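Local coordinates for salicylic acid-binding protein 2 (Nicotiana tabacum, PDB 1XKL) that hydrolyses methyl salicylate to salicylic acid and methanol, an activating step in the signalling that establishes systemic acquired resistance in plants, at residues Gln246-Cys249 against Ala250-Glu254. Residues are numbered along the deposited sequence; the frame is centred on the assembly and turned at random.
Sequences QKLC and ASLLE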
ATOM      1  N   GLN A 246       1.725  41.059  10.856  1.00 15.70           N
ATOM      2  CA  GLN A 246       1.368  42.357  11.410  1.00 18.42           C
ATOM      3  C   GLN A 246       1.680  43.478  10.414  1.00 15.80           C
ATOM      4  O   GLN A 246       0.918  44.437  10.305  1.00 17.32           O
ATOM      5  CB  GLN A 246       2.088  42.584  12.751  1.00 22.12           C
ATOM      6  CG  GLN A 246       1.937  41.408  13.720  1.00 25.43           C
ATOM      7  CD  GLN A 246       2.645  41.615  15.048  1.00 26.50           C
ATOM      8  OE1 GLN A 246       2.115  42.263  15.951  1.00 27.39           O
ATOM      9  NE2 GLN A 246       3.854  41.072  15.166  1.00 26.15           N
ATOM     10  N   LYS A 247       2.781  43.375   9.680  1.00 16.87           N
ATOM     11  CA  LYS A 247       3.083  44.422   8.695  1.00 17.41           C
ATOM     12  C   LYS A 247       2.030  44.408   7.591  1.00 16.85           C
ATOM     13  O   LYS A 247       1.560  45.460   7.152  1.00 17.95           O
ATOM     14  CB  LYS A 247       4.475  44.224   8.092  1.00 17.29           C
ATOM     15  CG  LYS A 247       5.601  44.677   8.997  1.00 18.18           C
ATOM     16  CD  LYS A 247       6.950  44.443   8.350  1.00 20.98           C
ATOM     17  CE  LYS A 247       8.076  44.799   9.307  1.00 23.25           C
ATOM     18  NZ  LYS A 247       9.416  44.477   8.746  1.00 25.24           N
ATOM     19  N   LEU A 248       1.648  43.208   7.160  1.00 16.54           N
ATOM     20  CA  LEU A 248       0.643  43.051   6.112  1.00 14.63           C
ATOM     21  C   LEU A 248      -0.702  43.579   6.596  1.00 14.29           C
ATOM     22  O   LEU A 248      -1.428  44.241   5.850  1.00 13.16           O
ATOM     23  CB  LEU A 248       0.494  41.571   5.731  1.00 15.87           C
ATOM     24  CG  LEU A 248       0.115  41.214   4.289  1.00 18.53           C
ATOM     25  CD1 LEU A 248      -0.340  39.751   4.254  1.00 18.25           C
ATOM     26  CD2 LEU A 248      -0.977  42.118   3.757  1.00 18.56           C
ATOM     27  N   CYS A 249      -1.047  43.276   7.843  1.00 13.21           N
ATOM     28  CA  CYS A 249      -2.317  43.741   8.390  1.00 13.83           C
ATOM     29  C   CYS A 249      -2.371  45.270   8.404  1.00 13.54           C
ATOM     30  O   CYS A 249      -3.382  45.865   8.025  1.00 12.94           O
ATOM     31  CB  CYS A 249      -2.522  43.202   9.815  1.00 13.99           C
ATOM     32  SG  CYS A 249      -4.034  43.795  10.646  1.00 16.91           S
ATOM     33  N   ALA A 250      -1.288  45.903   8.840  1.00 13.36           N
ATOM     34  CA  ALA A 250      -1.262  47.361   8.889  1.00 15.54           C
ATOM     35  C   ALA A 250      -1.459  47.941   7.486  1.00 16.16           C
ATOM     36  O   ALA A 250      -2.187  48.917   7.309  1.00 17.17           O
ATOM     37  CB  ALA A 250       0.052  47.845   9.495  1.00 12.92           C
ATOM     38  N   SER A 251      -0.829  47.323   6.491  1.00 17.54           N
ATOM     39  CA  SER A 251      -0.955  47.782   5.113  1.00 17.80           C
ATOM     40  C   SER A 251      -2.398  47.638   4.634  1.00 17.38           C
ATOM     41  O   SER A 251      -2.938  48.540   3.993  1.00 16.99           O
ATOM     42  CB  SER A 251      -0.019  46.982   4.200  1.00 19.65           C
ATOM     43  OG  SER A 251       1.331  47.124   4.607  1.00 23.43           O
ATOM     44  N   LEU A 252      -3.028  46.508   4.943  1.00 14.67           N
ATOM     45  CA  LEU A 252      -4.413  46.298   4.532  1.00 16.17           C
ATOM     46  C   LEU A 252      -5.367  47.259   5.224  1.00 17.66           C
ATOM     47  O   LEU A 252      -6.305  47.764   4.605  1.00 14.36           O
ATOM     48  CB  LEU A 252      -4.850  44.856   4.808  1.00 15.21           C
ATOM     49  CG  LEU A 252      -4.165  43.800   3.934  1.00 18.24           C
ATOM     50  CD1 LEU A 252      -4.679  42.402   4.293  1.00 15.37           C
ATOM     51  CD2 LEU A 252      -4.437  44.110   2.463  1.00 12.28           C
ATOM     52  N   LEU A 253      -5.145  47.516   6.510  1.00 20.79           N
ATOM     53  CA  LEU A 253      -6.026  48.435   7.226  1.00 21.97           C
ATOM     54  C   LEU A 253      -5.886  49.832   6.638  1.00 21.34           C
ATOM     55  O   LEU A 253      -6.848  50.596   6.583  1.00 20.38           O
ATOM     56  CB  LEU A 253      -5.694  48.446   8.723  1.00 22.57           C
ATOM     57  CG  LEU A 253      -5.887  47.112   9.455  1.00 23.62           C
ATOM     58  CD1 LEU A 253      -5.595  47.307  10.929  1.00 24.98           C
ATOM     59  CD2 LEU A 253      -7.310  46.596   9.261  1.00 24.49           C
ATOM     60  N   GLU A 254      -4.682  50.156   6.182  1.00 23.19           N
ATOM     61  CA  GLU A 254      -4.429  51.460   5.584  1.00 24.48           C
ATOM     62  C   GLU A 254      -5.189  51.614   4.274  1.00 23.85           C
ATOM     63  O   GLU A 254      -5.836  52.630   4.040  1.00 22.48           O
ATOM     64  CB  GLU A 254      -2.938  51.633   5.325  1.00 27.39           C
ATOM     65  CG  GLU A 254      -2.560  52.969   4.727  1.00 29.73           C
ATOM     66  CD  GLU A 254      -1.064  53.121   4.622  1.00 32.81           C
ATOM     67  OE1 GLU A 254      -0.529  53.019   3.495  1.00 36.36           O
ATOM     68  OE2 GLU A 254      -0.419  53.323   5.672  1.00 33.18           O
TER
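Leu248 and Leu252, one helical turn apart, bring their branched ends together: CD2 of Leu248 lies 3.6 Å from CG of Leu252 and almost as near to its CD1, the two side chains crossing at a slant. Leu248 owes this to an unusual first torsion, chi1 -149°, well short of a fully staggered position, which tips its CD2 branch forward toward the next turn although its CB points away from it. Leu252 is more regular; its CG also rests 3.4 Å from Leu248 O, the carbonyl oxygen that accepts the hydrogen bond from Leu252 N.

The next pair along the helix, Cys249 and Leu253, repeats the spacing with a looser touch. The sulfur of Cys249, SG, reaches 3.9 Å from CD1 of Leu253, while CG of Leu253 sits 3.1 Å from Cys249 O, a tight approach to the same oxygen that Leu253 N grips.

Ser251 illustrates how a helix can absorb a hydroxyl into its own backbone. Its chi1 of -59° holds OG beside the backbone N and turns it back to Lys247 O, to which it donates a hydrogen bond of 3.0 Å; Ser251 N donates to this oxygen too, at 3.1 Å. The two donors come from opposite faces of the carbonyl plane, so Lys247 O is held from both sides.

Leu253 binds salicylate, as does His257 on the same helix. In the alpha/beta hydrolase fold, buried Leu248, Cys249 and Leu252 form the inward face of helix 245-258. Leu248 meets Leu104 and Ile233 and Leu252 meets Val102, packing the helix on strands 98-104 and 229-233 of the parallel sheet; partly exposed Ser251 touches Ile231, while Cys249 and Leu253 lean on helix 23-29 through Leu23, Leu26 and Leu27.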